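Local coordinates for protein glycine oxidase (PDB 7CYX) that probably oxidises glycine with oxygen to glyoxylate, ammonium and hydrogen peroxide, using bound FAD, as a step of thiamine diphosphate biosynthesis, at residues S311-E323 with E357-V369. Residues are numbered along the deposited sequence; the frame is centred on the assembly and turned at random.
Sequences SNHEAPYMGEHEE and ENHLLDSLLSRRV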
ATOM      1  N   SER A 311      -7.676 -28.179  -7.453  1.00 44.82           N
ATOM      2  CA  SER A 311      -9.016 -28.716  -7.751  1.00 49.79           C
ATOM      3  C   SER A 311      -8.887 -30.229  -7.919  1.00 47.01           C
ATOM      4  O   SER A 311      -7.879 -30.669  -8.431  1.00 51.82           O
ATOM      5  CB  SER A 311      -9.504 -28.090  -9.016  1.00 45.26           C
ATOM      6  OG  SER A 311     -10.779 -28.562  -9.346  1.00 41.18           O
ATOM      7  N   ASN A 312      -9.893 -31.000  -7.532  1.00 45.10           N
ATOM      8  CA  ASN A 312      -9.805 -32.459  -7.775  1.00 52.66           C
ATOM      9  C   ASN A 312     -10.002 -32.724  -9.269  1.00 50.45           C
ATOM     10  O   ASN A 312      -9.450 -33.698  -9.749  1.00 52.92           O
ATOM     11  CB  ASN A 312     -10.823 -33.248  -6.961  1.00 50.40           C
ATOM     12  CG  ASN A 312     -10.377 -33.486  -5.542  1.00 49.78           C
ATOM     13  OD1 ASN A 312      -9.219 -33.308  -5.218  1.00 55.21           O
ATOM     14  ND2 ASN A 312     -11.297 -33.878  -4.689  1.00 52.56           N
ATOM     15  N   HIS A 313     -10.772 -31.874  -9.949  1.00 54.65           N
ATOM     16  CA  HIS A 313     -11.073 -31.979 -11.395  1.00 51.18           C
ATOM     17  C   HIS A 313     -10.067 -31.187 -12.230  1.00 50.73           C
ATOM     18  O   HIS A 313     -10.310 -31.050 -13.425  1.00 55.19           O
ATOM     19  CB  HIS A 313     -12.501 -31.522 -11.642  1.00 49.90           C
ATOM     20  CG  HIS A 313     -13.504 -32.461 -11.076  1.00 52.97           C
ATOM     21  ND1 HIS A 313     -14.302 -33.233 -11.859  1.00 59.44           N
ATOM     22  CD2 HIS A 313     -13.816 -32.775  -9.813  1.00 54.70           C
ATOM     23  CE1 HIS A 313     -15.084 -33.957 -11.102  1.00 59.16           C
ATOM     24  NE2 HIS A 313     -14.808 -33.689  -9.847  1.00 52.74           N
ATOM     25  N   GLU A 314      -9.031 -30.642 -11.587  1.00 52.41           N
ATOM     26  CA  GLU A 314      -7.915 -29.868 -12.201  1.00 59.56           C
ATOM     27  C   GLU A 314      -8.378 -28.583 -12.896  1.00 55.60           C
ATOM     28  O   GLU A 314      -7.696 -28.115 -13.800  1.00 52.66           O
ATOM     29  CB  GLU A 314      -7.127 -30.727 -13.176  1.00 69.99           C
ATOM     30  CG  GLU A 314      -6.252 -31.743 -12.502  1.00 72.63           C
ATOM     31  CD  GLU A 314      -5.376 -32.419 -13.527  1.00 77.72           C
ATOM     32  OE1 GLU A 314      -5.928 -33.036 -14.440  1.00 77.35           O
ATOM     33  OE2 GLU A 314      -4.159 -32.289 -13.419  1.00 83.85           O
ATOM     34  N   ALA A 315      -9.480 -28.023 -12.430  1.00 52.15           N
ATOM     35  CA  ALA A 315     -10.070 -26.790 -12.962  1.00 51.78           C
ATOM     36  C   ALA A 315     -10.988 -26.273 -11.871  1.00 46.30           C
ATOM     37  O   ALA A 315     -11.614 -27.074 -11.222  1.00 50.37           O
ATOM     38  CB  ALA A 315     -10.834 -27.105 -14.209  1.00 53.94           C
ATOM     39  N   PRO A 316     -11.111 -24.958 -11.662  1.00 51.61           N
ATOM     40  CA  PRO A 316     -11.963 -24.462 -10.608  1.00 52.08           C
ATOM     41  C   PRO A 316     -13.441 -24.757 -10.868  1.00 52.98           C
ATOM     42  O   PRO A 316     -13.848 -24.813 -11.990  1.00 47.28           O
ATOM     43  CB  PRO A 316     -11.736 -22.950 -10.689  1.00 61.58           C
ATOM     44  CG  PRO A 316     -11.330 -22.718 -12.111  1.00 56.24           C
ATOM     45  CD  PRO A 316     -10.482 -23.914 -12.447  1.00 53.44           C
ATOM     46  N   TYR A 317     -14.188 -24.957  -9.794  1.00 46.05           N
ATOM     47  CA  TYR A 317     -15.641 -25.164  -9.914  1.00 46.04           C
ATOM     48  C   TYR A 317     -16.282 -23.790  -9.817  1.00 47.12           C
ATOM     49  O   TYR A 317     -16.127 -23.142  -8.809  1.00 49.71           O
ATOM     50  CB  TYR A 317     -16.154 -26.043  -8.785  1.00 47.05           C
ATOM     51  CG  TYR A 317     -15.327 -27.262  -8.496  1.00 48.54           C
ATOM     52  CD1 TYR A 317     -14.297 -27.205  -7.591  1.00 42.66           C
ATOM     53  CD2 TYR A 317     -15.590 -28.473  -9.105  1.00 50.73           C
ATOM     54  CE1 TYR A 317     -13.542 -28.318  -7.302  1.00 54.90           C
ATOM     55  CE2 TYR A 317     -14.837 -29.597  -8.834  1.00 52.83           C
ATOM     56  CZ  TYR A 317     -13.813 -29.519  -7.918  1.00 53.62           C
ATOM     57  OH  TYR A 317     -13.053 -30.597  -7.601  1.00 57.49           O
ATOM     58  N   MET A 318     -16.911 -23.351 -10.896  1.00 54.38           N
ATOM     59  CA  MET A 318     -17.592 -22.039 -10.958  1.00 50.81           C
ATOM     60  C   MET A 318     -19.002 -22.283 -11.485  1.00 52.44           C
ATOM     61  O   MET A 318     -19.152 -22.441 -12.690  1.00 53.27           O
ATOM     62  CB  MET A 318     -16.848 -21.117 -11.917  1.00 50.90           C
ATOM     63  CG  MET A 318     -15.364 -21.140 -11.724  1.00 53.80           C
ATOM     64  SD  MET A 318     -14.683 -19.505 -11.879  1.00 65.55           S
ATOM     65  CE  MET A 318     -14.073 -19.583 -13.556  1.00 68.94           C
ATOM     66  N   GLY A 319     -19.992 -22.300 -10.601  1.00 48.50           N
ATOM     67  CA  GLY A 319     -21.331 -22.639 -11.048  1.00 49.82           C
ATOM     68  C   GLY A 319     -22.366 -22.809  -9.956  1.00 50.59           C
ATOM     69  O   GLY A 319     -22.089 -22.707  -8.763  1.00 56.35           O
ATOM     70  N   GLU A 320     -23.598 -23.044 -10.429  1.00 55.77           N
ATOM     71  CA  GLU A 320     -24.807 -23.234  -9.642  1.00 55.35           C
ATOM     72  C   GLU A 320     -25.119 -24.738  -9.577  1.00 59.98           C
ATOM     73  O   GLU A 320     -24.933 -25.454 -10.560  1.00 61.33           O
ATOM     74  CB  GLU A 320     -25.940 -22.439 -10.292  1.00 57.23           C
ATOM     75  CG  GLU A 320     -27.288 -22.590  -9.615  1.00 60.82           C
ATOM     76  CD  GLU A 320     -28.318 -21.520  -9.956  1.00 66.71           C
ATOM     77  OE1 GLU A 320     -28.084 -20.725 -10.910  1.00 65.25           O
ATOM     78  OE2 GLU A 320     -29.338 -21.459  -9.235  1.00 65.94           O
ATOM     79  N   HIS A 321     -25.560 -25.198  -8.401  1.00 66.53           N
ATOM     80  CA  HIS A 321     -26.037 -26.568  -8.183  1.00 68.26           C
ATOM     81  C   HIS A 321     -27.320 -26.756  -8.994  1.00 71.97           C
ATOM     82  O   HIS A 321     -28.197 -25.878  -8.989  1.00 63.33           O
ATOM     83  CB  HIS A 321     -26.270 -26.804  -6.683  1.00 69.33           C
ATOM     84  CG  HIS A 321     -26.378 -28.232  -6.260  1.00 69.85           C
ATOM     85  ND1 HIS A 321     -27.426 -29.039  -6.639  1.00 75.71           N
ATOM     86  CD2 HIS A 321     -25.611 -28.978  -5.435  1.00 68.27           C
ATOM     87  CE1 HIS A 321     -27.283 -30.232  -6.097  1.00 73.12           C
ATOM     88  NE2 HIS A 321     -26.180 -30.219  -5.353  1.00 71.01           N
ATOM     89  N   GLU A 322     -27.431 -27.905  -9.666  1.00 79.49           N
ATOM     90  CA  GLU A 322     -28.492 -28.130 -10.658  1.00 83.59           C
ATOM     91  C   GLU A 322     -29.859 -28.287  -9.966  1.00 71.66           C
ATOM     92  O   GLU A 322     -30.887 -28.000 -10.556  1.00 67.77           O
ATOM     93  CB  GLU A 322     -28.139 -29.337 -11.537  1.00 88.42           C
ATOM     94  CG  GLU A 322     -28.612 -29.186 -12.976  1.00101.22           C
ATOM     95  CD  GLU A 322     -27.919 -28.093 -13.781  1.00105.31           C
ATOM     96  OE1 GLU A 322     -26.838 -28.369 -14.340  1.00114.05           O
ATOM     97  OE2 GLU A 322     -28.452 -26.960 -13.841  1.00104.81           O
ATOM     98  N   GLU A 323     -29.863 -28.735  -8.708  1.00 70.61           N
ATOM     99  CA  GLU A 323     -31.090 -29.074  -7.994  1.00 77.20           C
ATOM    100  C   GLU A 323     -31.326 -28.048  -6.880  1.00 82.56           C
ATOM    101  O   GLU A 323     -32.330 -27.348  -6.906  1.00 93.11           O
ATOM    102  CB  GLU A 323     -30.993 -30.510  -7.471  1.00 85.94           C
ATOM    103  CG  GLU A 323     -32.297 -31.089  -6.940  1.00 92.38           C
ATOM    104  CD  GLU A 323     -32.190 -32.524  -6.437  1.00 94.75           C
ATOM    105  OE1 GLU A 323     -33.245 -33.117  -6.108  1.00 83.16           O
ATOM    106  OE2 GLU A 323     -31.048 -33.047  -6.366  1.00 93.35           O
ATOM    107  N   GLU A 357     -25.652 -18.253 -18.498  1.00 69.94           N
ATOM    108  CA  GLU A 357     -26.059 -19.669 -18.285  1.00 67.95           C
ATOM    109  C   GLU A 357     -24.982 -20.394 -17.470  1.00 73.02           C
ATOM    110  O   GLU A 357     -23.813 -19.964 -17.437  1.00 71.68           O
ATOM    111  CB  GLU A 357     -26.246 -20.451 -19.596  1.00 71.41           C
ATOM    112  CG  GLU A 357     -27.299 -19.885 -20.547  1.00 75.79           C
ATOM    113  CD  GLU A 357     -28.709 -19.694 -20.001  1.00 76.33           C
ATOM    114  OE1 GLU A 357     -28.998 -20.157 -18.881  1.00 74.60           O
ATOM    115  OE2 GLU A 357     -29.524 -19.063 -20.700  1.00 81.67           O
ATOM    116  N   ASN A 358     -25.390 -21.518 -16.861  1.00 67.39           N
ATOM    117  CA  ASN A 358     -24.567 -22.328 -15.954  1.00 59.78           C
ATOM    118  C   ASN A 358     -23.590 -23.199 -16.759  1.00 56.95           C
ATOM    119  O   ASN A 358     -23.559 -24.403 -16.591  1.00 63.12           O
ATOM    120  CB  ASN A 358     -25.462 -23.190 -15.062  1.00 54.21           C
ATOM    121  CG  ASN A 358     -24.778 -23.658 -13.799  1.00 57.47           C
ATOM    122  OD1 ASN A 358     -23.682 -23.202 -13.484  1.00 56.33           O
ATOM    123  ND2 ASN A 358     -25.427 -24.544 -13.058  1.00 53.62           N
ATOM    124  N   HIS A 359     -22.781 -22.577 -17.618  1.00 52.55           N
ATOM    125  CA  HIS A 359     -22.058 -23.290 -18.669  1.00 58.14           C
ATOM    126  C   HIS A 359     -20.583 -23.520 -18.302  1.00 58.88           C
ATOM    127  O   HIS A 359     -19.849 -24.201 -19.033  1.00 58.63           O
ATOM    128  CB  HIS A 359     -22.168 -22.531 -20.006  1.00 58.44           C
ATOM    129  CG  HIS A 359     -21.382 -21.261 -20.079  1.00 56.97           C
ATOM    130  ND1 HIS A 359     -21.931 -20.027 -19.749  1.00 58.54           N
ATOM    131  CD2 HIS A 359     -20.106 -21.025 -20.466  1.00 59.74           C
ATOM    132  CE1 HIS A 359     -21.014 -19.088 -19.911  1.00 60.86           C
ATOM    133  NE2 HIS A 359     -19.876 -19.678 -20.356  1.00 56.83           N
ATOM    134  N   LEU A 360     -20.120 -22.932 -17.196  1.00 62.22           N
ATOM    135  CA  LEU A 360     -18.687 -22.973 -16.918  1.00 60.53           C
ATOM    136  C   LEU A 360     -18.354 -24.263 -16.145  1.00 56.16           C
ATOM    137  O   LEU A 360     -17.234 -24.724 -16.202  1.00 53.90           O
ATOM    138  CB  LEU A 360     -18.290 -21.687 -16.185  1.00 61.22           C
ATOM    139  CG  LEU A 360     -17.133 -20.864 -16.772  1.00 66.76           C
ATOM    140  CD1 LEU A 360     -17.071 -20.866 -18.303  1.00 61.98           C
ATOM    141  CD2 LEU A 360     -17.209 -19.430 -16.267  1.00 70.81           C
ATOM    142  N   LEU A 361     -19.344 -24.872 -15.480  1.00 49.26           N
ATOM    143  CA  LEU A 361     -19.194 -26.230 -14.923  1.00 56.56           C
ATOM    144  C   LEU A 361     -18.798 -27.205 -16.039  1.00 58.82           C
ATOM    145  O   LEU A 361     -17.731 -27.835 -15.985  1.00 57.98           O
ATOM    146  CB  LEU A 361     -20.506 -26.649 -14.247  1.00 63.45           C
ATOM    147  CG  LEU A 361     -20.501 -26.727 -12.716  1.00 66.75           C
ATOM    148  CD1 LEU A 361     -19.754 -25.568 -12.084  1.00 64.78           C
ATOM    149  CD2 LEU A 361     -21.924 -26.791 -12.176  1.00 74.15           C
ATOM    150  N   ASP A 362     -19.662 -27.275 -17.057  1.00 66.27           N
ATOM    151  CA  ASP A 362     -19.514 -28.123 -18.233  1.00 67.08           C
ATOM    152  C   ASP A 362     -18.181 -27.843 -18.933  1.00 65.16           C
ATOM    153  O   ASP A 362     -17.402 -28.749 -19.200  1.00 65.80           O
ATOM    154  CB  ASP A 362     -20.665 -27.885 -19.216  1.00 73.83           C
ATOM    155  CG  ASP A 362     -21.292 -29.164 -19.746  1.00 83.57           C
ATOM    156  OD1 ASP A 362     -20.528 -30.106 -20.081  1.00 80.58           O
ATOM    157  OD2 ASP A 362     -22.546 -29.215 -19.810  1.00 83.54           O
ATOM    158  N   SER A 363     -17.935 -26.570 -19.234  1.00 59.76           N
ATOM    159  CA  SER A 363     -16.815 -26.176 -20.058  1.00 60.35           C
ATOM    160  C   SER A 363     -15.473 -26.523 -19.389  1.00 56.28           C
ATOM    161  O   SER A 363     -14.532 -26.938 -20.059  1.00 53.22           O
ATOM    162  CB  SER A 363     -16.904 -24.702 -20.383  1.00 67.21           C
ATOM    163  OG  SER A 363     -15.675 -24.225 -20.924  1.00 75.47           O
ATOM    164  N   LEU A 364     -15.361 -26.287 -18.079  1.00 51.18           N
ATOM    165  CA  LEU A 364     -14.054 -26.380 -17.392  1.00 53.85           C
ATOM    166  C   LEU A 364     -13.811 -27.798 -16.821  1.00 49.19           C
ATOM    167  O   LEU A 364     -12.673 -28.254 -16.789  1.00 45.44           O
ATOM    168  CB  LEU A 364     -13.962 -25.292 -16.310  1.00 52.20           C
ATOM    169  CG  LEU A 364     -14.064 -23.840 -16.793  1.00 55.02           C
ATOM    170  CD1 LEU A 364     -13.978 -22.888 -15.614  1.00 56.26           C
ATOM    171  CD2 LEU A 364     -12.983 -23.494 -17.821  1.00 56.62           C
ATOM    172  N   LEU A 365     -14.861 -28.520 -16.412  1.00 50.57           N
ATOM    173  CA  LEU A 365     -14.655 -29.777 -15.667  1.00 56.91           C
ATOM    174  C   LEU A 365     -14.611 -31.028 -16.585  1.00 59.10           C
ATOM    175  O   LEU A 365     -13.958 -32.018 -16.220  1.00 63.16           O
ATOM    176  CB  LEU A 365     -15.723 -29.864 -14.574  1.00 57.38           C
ATOM    177  CG  LEU A 365     -15.845 -28.619 -13.693  1.00 54.17           C
ATOM    178  CD1 LEU A 365     -16.983 -28.750 -12.703  1.00 55.41           C
ATOM    179  CD2 LEU A 365     -14.545 -28.332 -12.969  1.00 53.08           C
ATOM    180  N   SER A 366     -15.233 -31.001 -17.773  1.00 60.48           N
ATOM    181  CA  SER A 366     -15.139 -32.149 -18.726  1.00 65.06           C
ATOM    182  C   SER A 366     -13.916 -32.015 -19.632  1.00 67.16           C
ATOM    183  O   SER A 366     -13.678 -30.984 -20.229  1.00 79.73           O
ATOM    184  CB  SER A 366     -16.374 -32.352 -19.570  1.00 63.29           C
ATOM    185  OG  SER A 366     -17.088 -31.150 -19.764  1.00 67.85           O
ATOM    186  N   ARG A 367     -13.176 -33.116 -19.735  1.00 75.73           N
ATOM    187  CA  ARG A 367     -12.088 -33.267 -20.665  1.00 83.44           C
ATOM    188  C   ARG A 367     -12.307 -34.570 -21.443  1.00 77.58           C
ATOM    189  O   ARG A 367     -12.393 -35.639 -20.864  1.00 82.74           O
ATOM    190  CB  ARG A 367     -10.756 -33.246 -19.909  1.00 89.68           C
ATOM    191  CG  ARG A 367     -10.401 -31.889 -19.315  1.00 96.02           C
ATOM    192  CD  ARG A 367     -10.726 -31.721 -17.835  1.00102.35           C
ATOM    193  NE  ARG A 367     -10.073 -30.540 -17.268  1.00 96.55           N
ATOM    194  CZ  ARG A 367      -8.784 -30.471 -16.934  1.00 96.50           C
ATOM    195  NH1 ARG A 367      -8.062 -31.576 -16.820  1.00 96.76           N
ATOM    196  NH2 ARG A 367      -8.213 -29.296 -16.734  1.00 90.20           N
ATOM    197  N   ARG A 368     -12.469 -34.439 -22.758  1.00 77.77           N
ATOM    198  CA  ARG A 368     -12.467 -35.546 -23.695  1.00 80.61           C
ATOM    199  C   ARG A 368     -11.092 -36.234 -23.607  1.00 81.07           C
ATOM    200  O   ARG A 368     -10.055 -35.609 -23.860  1.00 83.51           O
ATOM    201  CB  ARG A 368     -12.821 -34.989 -25.083  1.00 85.75           C
ATOM    202  CG  ARG A 368     -12.738 -35.977 -26.239  1.00 92.50           C
ATOM    203  CD  ARG A 368     -13.889 -36.970 -26.318  1.00 98.47           C
ATOM    204  NE  ARG A 368     -14.942 -36.634 -27.271  1.00100.20           N
ATOM    205  CZ  ARG A 368     -14.862 -36.823 -28.587  1.00109.43           C
ATOM    206  NH1 ARG A 368     -15.963 -36.903 -29.315  1.00108.57           N
ATOM    207  NH2 ARG A 368     -13.681 -36.937 -29.171  1.00107.16           N
ATOM    208  N   VAL A 369     -11.088 -37.515 -23.218  1.00 78.98           N
ATOM    209  CA  VAL A 369      -9.866 -38.289 -22.998  1.00 73.78           C
ATOM    210  C   VAL A 369      -9.495 -39.118 -24.244  1.00 74.93           C
ATOM    211  O   VAL A 369      -8.307 -39.364 -24.470  1.00 79.38           O
ATOM    212  CB  VAL A 369     -10.016 -39.183 -21.755  1.00 81.69           C
ATOM    213  CG1 VAL A 369      -8.943 -40.261 -21.691  1.00 79.10           C
ATOM    214  CG2 VAL A 369     -10.023 -38.357 -20.477  1.00 84.18           C
TER
HETATM  215  O   HOH W   1     -16.681 -25.063 -12.940  1.00 46.99           O
HETATM  216  O   HOH W   2     -21.306 -22.868 -14.290  1.00 55.42           O
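A short C-terminal helix, 360-365, packs on an edge strand, 317-318, of the Rossmann-type FAD-binding sheet, held by paired asparagine-to-backbone bonds, two bridging waters and leucine side chains. Just before the helix, Asn358 grips the backbone of Glu320 with both ends of its amide: OD1 accepts from Glu320 N in a nearly straight bond (3.1 Å, 174°), and ND2 gives a hydrogen to Glu320 O at 2.7 Å. CG of Asn358 stands anti to the backbone N (chi1 -159°), which carries the amide across to Glu320. One water accepts from Met318 N and donates to Pro316 O and, weakly, Leu360 O; the other donates to Met318 O and Asn358 OD1 and accepts from Leu361 N. Around them the contact is largely apolar. Met318 CE touches Leu364 CD1 at 3.9 Å, Leu361 CD1 lies 3.5 Å from Gly319 CA, and the Leu365 methyls meet Tyr317 CD2 and the carbonyl of Ala315, whose CB lies 3.4 Å from Leu364 O. Past the helix, the guanidinium of Arg367 has His313 O over one face and forms a long salt bridge, NH1 to Glu314 OE1 at 3.5 Å. Strand 327-331 pairs with 317-318, while Leu65 of helix 61-70 packs on Met318 and Leu360, and helix 341-352 touches Met318 and Asn358.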